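Long-range contacts in ribosome-inactivating protein (Lychnis chalcedonica, PDB 2G5X), which belongs to the ribosome-inactivating proteins, a family best known from plants, whose fold combines a mixed beta sheet with a set of helices: residues A[33-38]-A[228-233]; A[43-48]-A[62-67]; A[197-202]-A[219-224]. All blocks are in the same frame, centred on the assembly; numbering follows the deposited sequence.

Contact 1: A[33-38]-A[228-233]; sequences NIPVTK and LGLLLY
Ile34 reaches over the backbone of 228-233. Its CB sits 4.0 Å from Leu231 CG; from there CG2, anti to the backbone N, lies 3.6 Å from Gly229 C, while CG1 leads the other branch toward Leu228. The tip of that branch, CD1, stops 3.5 Å from Leu228 O. Beyond Ile34 the two chains run in the same direction and are joined by a single backbone bridge between Val36 and Leu231. Leu231 N donates to Pro35 O at 2.8 Å in a nearly straight bond (175°), and Leu231 O accepts Thr37 N at 2.9 Å. Thr37 OG1 then takes a longer, more bent bond from Tyr233 N (3.2 Å, 136°) and is also bonded to Ser66 O. Leu230 CD1 packs 4.0 Å from Pro35 CG, its side chain crossing the proline at about a right angle, with Phe24 of helix 10-25 also against Leu230. Cys32, right before 33-38, forms a disulfide with Cys214. The chemistry is thus two backbone bonds and one backbone-to-hydroxyl bond, flanked by aliphatic carbon: both polar backbone atoms of Leu231 are satisfied in a buried setting, consistent with the C-terminal tail being held in this register.

Contact 2: A[43-48]-A[62-67]; sequences DKFVLV and AFRASD
Lys44 opens the pairing through its backbone: Lys44 O accepts Ala65 N at 2.9 Å, while its chain is bent at chi2 and NZ forms a salt bridge with Asp43. Phe45 forms a non-hydrogen-bonded antiparallel pair with Arg64. Its CG lies anti to the carbonyl carbon, beside the backbone N (chi1 -54°); CD2 comes 3.6 Å from Arg64 CA. Ring and arginine run side by side, the ring and guanidinium planes 63° apart and Phe45 CE2 4.1 Å from Arg64 NH2; the guanidinium is engaged by Asn42 O and by a salt bridge to Glu91. Val46 makes the hydrogen-bonded pair with Phe63, from Val46 N to Phe63 O at 2.8 Å and from Phe63 N to Val46 O at 2.9 Å. At Leu47, CD2 rests 3.8 Å from Ala62 CB on the other face of the sheet. Val48 returns to the face of Val46, with CG2 3.9 Å from Phe63 CE1. These two strands form a beta hairpin. Val46 and Val48 face helix 10-25, meeting Leu20 plus Phe24 and Phe16 respectively; Phe45 and Ala62 meet Ile102 of helix 99-102, and strand 69-76 continues the sheet beside 58-64.

Contact 3: A[197-202]-A[219-224]; sequences TLLENN and GQFTEE
Phe221 drives its ring against the C-terminal end of helix 193-201, where Leu198, Leu199 and Asn202, just beyond the helix, receive it from different sides. With CG anti to the carbonyl carbon (chi1 -61°), the ring starts out beside its own backbone N. Leu199 takes one face. Its CD1 stands 4.1 Å from the ring centroid and 20° off the normal, a CH-pi contact displaced toward the rim, where Phe221 CD2 is the ring atom closest to that methyl. Further out the ring meets the helix backbone itself, Phe221 CE2 lying 3.6 Å from Leu199 CA. Leu198 comes from another direction: its side chain crosses the phenylalanine at about a right angle, and Leu198 CG sits in the ring plane at the edge, 3.9 Å from Phe221 CZ. Asn202 also crosses at about a right angle, with its amide plane turned 58° from the ring and its CG 3.9 Å from Phe221 CE1. Next to the ring Gln220 stretches its extended chain over toward Leu198, so that Gln220 OE1 ends 4.0 Å from Leu198 CD2. It crosses both Leu198 and Asn202 at about a right angle.

Segment 219-224 is part of the loop after helix 203-210, and the contact ties that loop back onto helix 193-201. Gln220 O receives a weak hydrogen bond from Arg195. Met226 also touches Phe221, and Phe174 touches Leu199. No hydrogen bond is established between the two segments, so the hold here is that of a single buried aromatic: dispersion against the carbons of Leu198, Leu199 and Asn202, with one CH-pi contact. Leu198 and Gln220, both exposed, lie beside it, and the attachment depends on the fit of the ring more than on any directional bond.

Contact 1 is the most buried of the three. Contact 2 is nearest the chain centre, about 10 Å from it centre to centre, yet only partly buried; contact 3, about 19 Å out, is the farthest and partly exposed. Contacts 1 and 2 meet at Ser66, whose O lies 3.5 Å from Tyr233 CE2, and both lean on Phe24 of helix 10-25. Contacts 1 and 3 share no direct touch, but 219-224 leads closely into 228-233, and Leu199 and Leu228 both pack on Phe174. Backbone hydrogen bonds govern the first two, an isolated bridge in contact 1 and an antiparallel sheet pair in contact 2; contact 3 replaces them with one aromatic side chain.

Contact 1: A[33-38]-A[228-233]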
loop_
_atom_site.group_PDB
_atom_site.type_symbol
_atom_site.label_atom_id
_atom_site.label_comp_id
_atom_site.label_asym_id
_atom_site.label_seq_id
_atom_site.Cartn_x
_atom_site.Cartn_y
_atom_site.Cartn_z
ATOM N N ASN A 33 19.969 -4.732 -9.080
ATOM C CA ASN A 33 19.374 -3.450 -9.454
ATOM C C ASN A 33 17.935 -3.309 -8.958
ATOM O O ASN A 33 17.086 -2.723 -9.631
ATOM C CB ASN A 33 19.433 -3.244 -10.973
ATOM C CG ASN A 33 19.150 -1.809 -11.378
ATOM O OD1 ASN A 33 19.546 -0.870 -10.686
ATOM N ND2 ASN A 33 18.480 -1.629 -12.511
ATOM N N ILE A 34 17.676 -3.858 -7.776
ATOM C CA ILE A 34 16.357 -3.793 -7.153
ATOM C C ILE A 34 16.543 -3.233 -5.741
ATOM O O ILE A 34 17.430 -3.675 -5.009
ATOM C CB ILE A 34 15.716 -5.196 -7.023
ATOM C CG1 ILE A 34 15.629 -5.873 -8.393
ATOM C CG2 ILE A 34 14.324 -5.074 -6.397
ATOM C CD1 ILE A 34 15.216 -7.331 -8.315
ATOM N N PRO A 35 15.725 -2.246 -5.341
ATOM C CA PRO A 35 15.881 -1.695 -3.989
ATOM C C PRO A 35 15.526 -2.728 -2.918
ATOM O O PRO A 35 14.695 -3.608 -3.144
ATOM C CB PRO A 35 14.940 -0.489 -3.995
ATOM C CG PRO A 35 13.877 -0.888 -4.965
ATOM C CD PRO A 35 14.658 -1.550 -6.079
ATOM N N VAL A 36 16.163 -2.615 -1.757
ATOM C CA VAL A 36 15.945 -3.554 -0.660
ATOM C C VAL A 36 15.553 -2.833 0.627
ATOM O O VAL A 36 16.121 -1.794 0.957
ATOM C CB VAL A 36 17.232 -4.364 -0.391
ATOM C CG1 VAL A 36 16.954 -5.490 0.595
ATOM C CG2 VAL A 36 17.792 -4.902 -1.708
ATOM N N THR A 37 14.586 -3.381 1.359
ATOM C CA THR A 37 14.171 -2.752 2.608
ATOM C C THR A 37 15.219 -3.011 3.686
ATOM O O THR A 37 16.070 -3.897 3.548
ATOM C CB THR A 37 12.813 -3.289 3.109
ATOM O OG1 THR A 37 12.942 -4.670 3.470
ATOM C CG2 THR A 37 11.748 -3.138 2.027
ATOM N N LYS A 38 15.155 -2.226 4.756
ATOM C CA LYS A 38 16.089 -2.355 5.867
ATOM C C LYS A 38 15.358 -2.909 7.088
ATOM O O LYS A 38 14.339 -2.361 7.517
ATOM C CB LYS A 38 16.693 -0.987 6.206
ATOM C CG LYS A 38 16.836 -0.047 5.016
ATOM C CD LYS A 38 17.601 -0.671 3.852
ATOM C CE LYS A 38 17.608 0.267 2.649
ATOM N NZ LYS A 38 18.263 -0.322 1.443
ATOM N N LEU A 228 10.775 -9.265 -8.930
ATOM C CA LEU A 228 10.453 -8.309 -7.875
ATOM C C LEU A 228 10.855 -6.865 -8.156
ATOM O O LEU A 228 11.850 -6.602 -8.834
ATOM C CB LEU A 228 11.082 -8.764 -6.556
ATOM C CG LEU A 228 10.686 -10.170 -6.106
ATOM C CD1 LEU A 228 11.333 -10.476 -4.769
ATOM C CD2 LEU A 228 9.169 -10.281 -6.002
ATOM N N GLY A 229 10.051 -5.936 -7.639
ATOM C CA GLY A 229 10.325 -4.519 -7.795
ATOM C C GLY A 229 10.908 -3.955 -6.508
ATOM O O GLY A 229 11.425 -2.838 -6.482
ATOM N N LEU A 230 10.816 -4.737 -5.436
ATOM C CA LEU A 230 11.336 -4.352 -4.127
ATOM C C LEU A 230 11.689 -5.637 -3.390
ATOM O O LEU A 230 10.885 -6.569 -3.347
ATOM C CB LEU A 230 10.275 -3.575 -3.328
ATOM C CG LEU A 230 10.624 -3.194 -1.882
ATOM C CD1 LEU A 230 11.742 -2.156 -1.877
ATOM C CD2 LEU A 230 9.391 -2.634 -1.172
ATOM N N LEU A 231 12.888 -5.700 -2.823
ATOM C CA LEU A 231 13.297 -6.892 -2.093
ATOM C C LEU A 231 13.193 -6.670 -0.598
ATOM O O LEU A 231 13.338 -5.552 -0.113
ATOM C CB LEU A 231 14.749 -7.275 -2.416
ATOM C CG LEU A 231 15.154 -7.603 -3.854
ATOM C CD1 LEU A 231 16.586 -8.119 -3.854
ATOM C CD2 LEU A 231 14.227 -8.652 -4.438
ATOM N N LEU A 232 12.929 -7.749 0.124
ATOM C CA LEU A 232 12.866 -7.691 1.573
ATOM C C LEU A 232 14.307 -7.924 2.029
ATOM O O LEU A 232 15.096 -8.552 1.319
ATOM C CB LEU A 232 11.964 -8.810 2.104
ATOM C CG LEU A 232 11.783 -8.949 3.619
ATOM C CD1 LEU A 232 10.928 -7.806 4.139
ATOM C CD2 LEU A 232 11.122 -10.285 3.936
ATOM N N TYR A 233 14.661 -7.399 3.195
ATOM C CA TYR A 233 16.000 -7.597 3.735
ATOM C C TYR A 233 16.219 -9.108 3.862
ATOM O O TYR A 233 15.257 -9.877 3.862
ATOM C CB TYR A 233 16.091 -6.932 5.109
ATOM C CG TYR A 233 14.984 -7.360 6.044
ATOM C CD1 TYR A 233 15.058 -8.566 6.739
ATOM C CD2 TYR A 233 13.839 -6.577 6.203
ATOM C CE1 TYR A 233 14.018 -8.988 7.567
ATOM C CE2 TYR A 233 12.794 -6.989 7.029
ATOM C CZ TYR A 233 12.894 -8.195 7.707
ATOM O OH TYR A 233 11.864 -8.609 8.520
#

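Contact 2: A[43-48]-A[62-67]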
loop_
_atom_site.group_PDB
_atom_site.type_symbol
_atom_site.label_atom_id
_atom_site.label_comp_id
_atom_site.label_asym_id
_atom_site.label_seq_id
_atom_site.Cartn_x
_atom_site.Cartn_y
_atom_site.Cartn_z
ATOM N N ASP A 43 10.712 1.219 12.741
ATOM C CA ASP A 43 10.203 2.400 13.433
ATOM C C ASP A 43 10.255 3.628 12.526
ATOM O O ASP A 43 10.171 4.770 12.994
ATOM C CB ASP A 43 11.026 2.653 14.697
ATOM C CG ASP A 43 12.465 3.014 14.387
ATOM O OD1 ASP A 43 13.027 2.450 13.420
ATOM O OD2 ASP A 43 13.037 3.855 15.114
ATOM N N LYS A 44 10.414 3.379 11.229
ATOM C CA LYS A 44 10.463 4.430 10.218
ATOM C C LYS A 44 9.304 4.181 9.266
ATOM O O LYS A 44 8.864 3.042 9.111
ATOM C CB LYS A 44 11.788 4.383 9.449
ATOM C CG LYS A 44 12.880 5.270 10.026
ATOM C CD LYS A 44 13.061 5.042 11.515
ATOM C CE LYS A 44 14.046 6.035 12.110
ATOM N NZ LYS A 44 14.116 5.915 13.592
ATOM N N PHE A 45 8.806 5.239 8.635
ATOM C CA PHE A 45 7.678 5.092 7.726
ATOM C C PHE A 45 7.826 5.858 6.422
ATOM O O PHE A 45 8.537 6.862 6.348
ATOM C CB PHE A 45 6.387 5.532 8.426
ATOM C CG PHE A 45 6.155 4.842 9.734
ATOM C CD1 PHE A 45 6.847 5.237 10.877
ATOM C CD2 PHE A 45 5.303 3.745 9.809
ATOM C CE1 PHE A 45 6.698 4.545 12.074
ATOM C CE2 PHE A 45 5.146 3.045 11.000
ATOM C CZ PHE A 45 5.847 3.444 12.135
ATOM N N VAL A 46 7.149 5.361 5.393
ATOM C CA VAL A 46 7.151 5.992 4.086
ATOM C C VAL A 46 5.731 6.499 3.851
ATOM O O VAL A 46 4.768 5.730 3.939
ATOM C CB VAL A 46 7.524 4.989 2.975
ATOM C CG1 VAL A 46 7.429 5.663 1.616
ATOM C CG2 VAL A 46 8.934 4.462 3.206
ATOM N N LEU A 47 5.600 7.793 3.582
ATOM C CA LEU A 47 4.291 8.385 3.346
ATOM C C LEU A 47 3.974 8.397 1.860
ATOM O O LEU A 47 4.859 8.592 1.027
ATOM C CB LEU A 47 4.234 9.812 3.900
ATOM C CG LEU A 47 4.483 9.981 5.403
ATOM C CD1 LEU A 47 4.285 11.442 5.780
ATOM C CD2 LEU A 47 3.527 9.099 6.197
ATOM N N VAL A 48 2.701 8.178 1.544
ATOM C CA VAL A 48 2.217 8.141 0.172
ATOM C C VAL A 48 0.942 8.970 0.041
ATOM O O VAL A 48 -0.003 8.783 0.800
ATOM C CB VAL A 48 1.905 6.683 -0.249
ATOM C CG1 VAL A 48 1.090 6.659 -1.534
ATOM C CG2 VAL A 48 3.205 5.915 -0.426
ATOM N N ALA A 62 0.437 5.735 5.338
ATOM C CA ALA A 62 1.703 5.555 6.048
ATOM C C ALA A 62 2.093 4.079 6.067
ATOM O O ALA A 62 1.350 3.244 6.582
ATOM C CB ALA A 62 1.593 6.085 7.474
ATOM N N PHE A 63 3.256 3.761 5.498
ATOM C CA PHE A 63 3.743 2.380 5.457
ATOM C C PHE A 63 5.002 2.191 6.294
ATOM O O PHE A 63 5.928 3.004 6.217
ATOM C CB PHE A 63 4.099 1.954 4.025
ATOM C CG PHE A 63 2.932 1.901 3.082
ATOM C CD1 PHE A 63 2.574 3.018 2.334
ATOM C CD2 PHE A 63 2.210 0.722 2.918
ATOM C CE1 PHE A 63 1.512 2.962 1.430
ATOM C CE2 PHE A 63 1.148 0.654 2.021
ATOM C CZ PHE A 63 0.798 1.776 1.273
ATOM N N ARG A 64 5.041 1.119 7.084
ATOM C CA ARG A 64 6.230 0.810 7.878
ATOM C C ARG A 64 7.308 0.513 6.831
ATOM O O ARG A 64 7.099 -0.299 5.932
ATOM C CB ARG A 64 5.975 -0.412 8.773
ATOM C CG ARG A 64 7.212 -0.935 9.509
ATOM C CD ARG A 64 6.834 -1.852 10.681
ATOM N NE ARG A 64 6.236 -1.093 11.780
ATOM C CZ ARG A 64 4.968 -1.190 12.170
ATOM N NH1 ARG A 64 4.138 -2.029 11.562
ATOM N NH2 ARG A 64 4.523 -0.429 13.160
ATOM N N ALA A 65 8.453 1.181 6.948
ATOM C CA ALA A 65 9.544 1.053 5.981
ATOM C C ALA A 65 10.280 -0.282 5.880
ATOM O O ALA A 65 10.828 -0.615 4.826
ATOM C CB ALA A 65 10.552 2.175 6.213
ATOM N N SER A 66 10.295 -1.052 6.960
ATOM C CA SER A 66 10.995 -2.331 6.953
ATOM C C SER A 66 10.305 -3.426 6.151
ATOM O O SER A 66 10.969 -4.323 5.624
ATOM C CB SER A 66 11.194 -2.825 8.388
ATOM O OG SER A 66 9.948 -3.036 9.026
ATOM N N ASP A 67 8.980 -3.353 6.057
ATOM C CA ASP A 67 8.213 -4.381 5.359
ATOM C C ASP A 67 7.075 -3.888 4.467
ATOM O O ASP A 67 6.290 -4.695 3.966
ATOM C CB ASP A 67 7.647 -5.367 6.383
ATOM C CG ASP A 67 6.813 -4.683 7.458
ATOM O OD1 ASP A 67 6.548 -3.468 7.331
ATOM O OD2 ASP A 67 6.416 -5.359 8.430
#

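Contact 3: A[197-202]-A[219-224]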
loop_
_atom_site.group_PDB
_atom_site.type_symbol
_atom_site.label_atom_id
_atom_site.label_comp_id
_atom_site.label_asym_id
_atom_site.label_seq_id
_atom_site.Cartn_x
_atom_site.Cartn_y
_atom_site.Cartn_z
ATOM N N THR A 197 -2.695 -14.187 -5.211
ATOM C CA THR A 197 -2.734 -14.093 -3.757
ATOM C C THR A 197 -1.614 -14.953 -3.155
ATOM O O THR A 197 -0.955 -14.545 -2.199
ATOM C CB THR A 197 -4.111 -14.542 -3.208
ATOM O OG1 THR A 197 -5.131 -13.661 -3.702
ATOM C CG2 THR A 197 -4.121 -14.506 -1.685
ATOM N N LEU A 198 -1.391 -16.136 -3.725
ATOM C CA LEU A 198 -0.336 -17.027 -3.238
ATOM C C LEU A 198 1.037 -16.447 -3.584
ATOM O O LEU A 198 1.993 -16.573 -2.813
ATOM C CB LEU A 198 -0.486 -18.419 -3.857
ATOM C CG LEU A 198 0.482 -19.496 -3.356
ATOM C CD1 LEU A 198 0.334 -19.668 -1.848
ATOM C CD2 LEU A 198 0.191 -20.809 -4.073
ATOM N N LEU A 199 1.130 -15.817 -4.752
ATOM C CA LEU A 199 2.379 -15.196 -5.176
ATOM C C LEU A 199 2.763 -14.126 -4.152
ATOM O O LEU A 199 3.909 -14.066 -3.698
ATOM C CB LEU A 199 2.204 -14.553 -6.556
ATOM C CG LEU A 199 3.350 -13.681 -7.071
ATOM C CD1 LEU A 199 4.637 -14.501 -7.194
ATOM C CD2 LEU A 199 2.959 -13.101 -8.419
ATOM N N GLU A 200 1.794 -13.286 -3.801
ATOM C CA GLU A 200 2.007 -12.221 -2.825
ATOM C C GLU A 200 2.487 -12.784 -1.490
ATOM O O GLU A 200 3.374 -12.220 -0.854
ATOM C CB GLU A 200 0.710 -11.432 -2.608
ATOM C CG GLU A 200 0.321 -10.538 -3.781
ATOM C CD GLU A 200 -1.058 -9.912 -3.623
ATOM O OE1 GLU A 200 -1.414 -9.047 -4.450
ATOM O OE2 GLU A 200 -1.786 -10.284 -2.681
ATOM N N ASN A 201 1.896 -13.894 -1.064
ATOM C CA ASN A 201 2.286 -14.505 0.202
ATOM C C ASN A 201 3.745 -14.954 0.219
ATOM O O ASN A 201 4.360 -15.030 1.284
ATOM C CB ASN A 201 1.394 -15.709 0.519
ATOM C CG ASN A 201 -0.039 -15.313 0.816
ATOM O OD1 ASN A 201 -0.334 -14.148 1.075
ATOM N ND2 ASN A 201 -0.935 -16.292 0.801
ATOM N N ASN A 202 4.294 -15.240 -0.961
ATOM C CA ASN A 202 5.675 -15.707 -1.081
ATOM C C ASN A 202 6.724 -14.620 -1.334
ATOM O O ASN A 202 7.816 -14.914 -1.827
ATOM C CB ASN A 202 5.777 -16.760 -2.195
ATOM C CG ASN A 202 5.279 -18.129 -1.759
ATOM O OD1 ASN A 202 4.085 -18.433 -1.837
ATOM N ND2 ASN A 202 6.201 -18.961 -1.290
ATOM N N GLY A 219 10.140 -22.141 -10.945
ATOM C CA GLY A 219 9.931 -23.069 -9.849
ATOM C C GLY A 219 8.440 -23.129 -9.587
ATOM O O GLY A 219 7.656 -23.389 -10.500
ATOM N N GLN A 220 8.041 -22.886 -8.344
ATOM C CA GLN A 220 6.627 -22.884 -7.999
ATOM C C GLN A 220 5.964 -21.786 -8.831
ATOM O O GLN A 220 4.811 -21.906 -9.241
ATOM C CB GLN A 220 6.455 -22.607 -6.503
ATOM C CG GLN A 220 5.033 -22.296 -6.076
ATOM C CD GLN A 220 4.898 -22.185 -4.567
ATOM O OE1 GLN A 220 3.822 -22.414 -4.010
ATOM N NE2 GLN A 220 5.993 -21.845 -3.898
ATOM N N PHE A 221 6.712 -20.716 -9.077
ATOM C CA PHE A 221 6.222 -19.607 -9.883
ATOM C C PHE A 221 7.163 -19.407 -11.065
ATOM O O PHE A 221 8.304 -19.872 -11.045
ATOM C CB PHE A 221 6.140 -18.323 -9.049
ATOM C CG PHE A 221 5.207 -18.426 -7.874
ATOM C CD1 PHE A 221 5.679 -18.813 -6.623
ATOM C CD2 PHE A 221 3.849 -18.171 -8.026
ATOM C CE1 PHE A 221 4.809 -18.945 -5.541
ATOM C CE2 PHE A 221 2.971 -18.302 -6.949
ATOM C CZ PHE A 221 3.454 -18.691 -5.705
ATOM N N THR A 222 6.681 -18.726 -12.096
ATOM C CA THR A 222 7.492 -18.480 -13.282
ATOM C C THR A 222 8.512 -17.383 -13.014
ATOM O O THR A 222 8.418 -16.659 -12.023
ATOM C CB THR A 222 6.623 -18.037 -14.475
ATOM O OG1 THR A 222 6.092 -16.731 -14.219
ATOM C CG2 THR A 222 5.479 -19.008 -14.693
ATOM N N GLU A 223 9.488 -17.259 -13.907
ATOM C CA GLU A 223 10.510 -16.235 -13.754
ATOM C C GLU A 223 9.877 -14.841 -13.787
ATOM O O GLU A 223 10.313 -13.937 -13.074
ATOM C CB GLU A 223 11.560 -16.374 -14.857
ATOM C CG GLU A 223 12.705 -15.386 -14.748
ATOM C CD GLU A 223 13.854 -15.720 -15.679
ATOM O OE1 GLU A 223 14.796 -14.904 -15.772
ATOM O OE2 GLU A 223 13.817 -16.798 -16.312
ATOM N N GLU A 224 8.839 -14.675 -14.603
ATOM C CA GLU A 224 8.158 -13.385 -14.709
ATOM C C GLU A 224 7.351 -13.061 -13.452
ATOM O O GLU A 224 7.328 -11.918 -12.996
ATOM C CB GLU A 224 7.239 -13.365 -15.936
ATOM C CG GLU A 224 7.984 -13.445 -17.262
ATOM C CD GLU A 224 8.459 -14.849 -17.590
ATOM O OE1 GLU A 224 9.451 -14.981 -18.336
ATOM O OE2 GLU A 224 7.834 -15.820 -17.116
#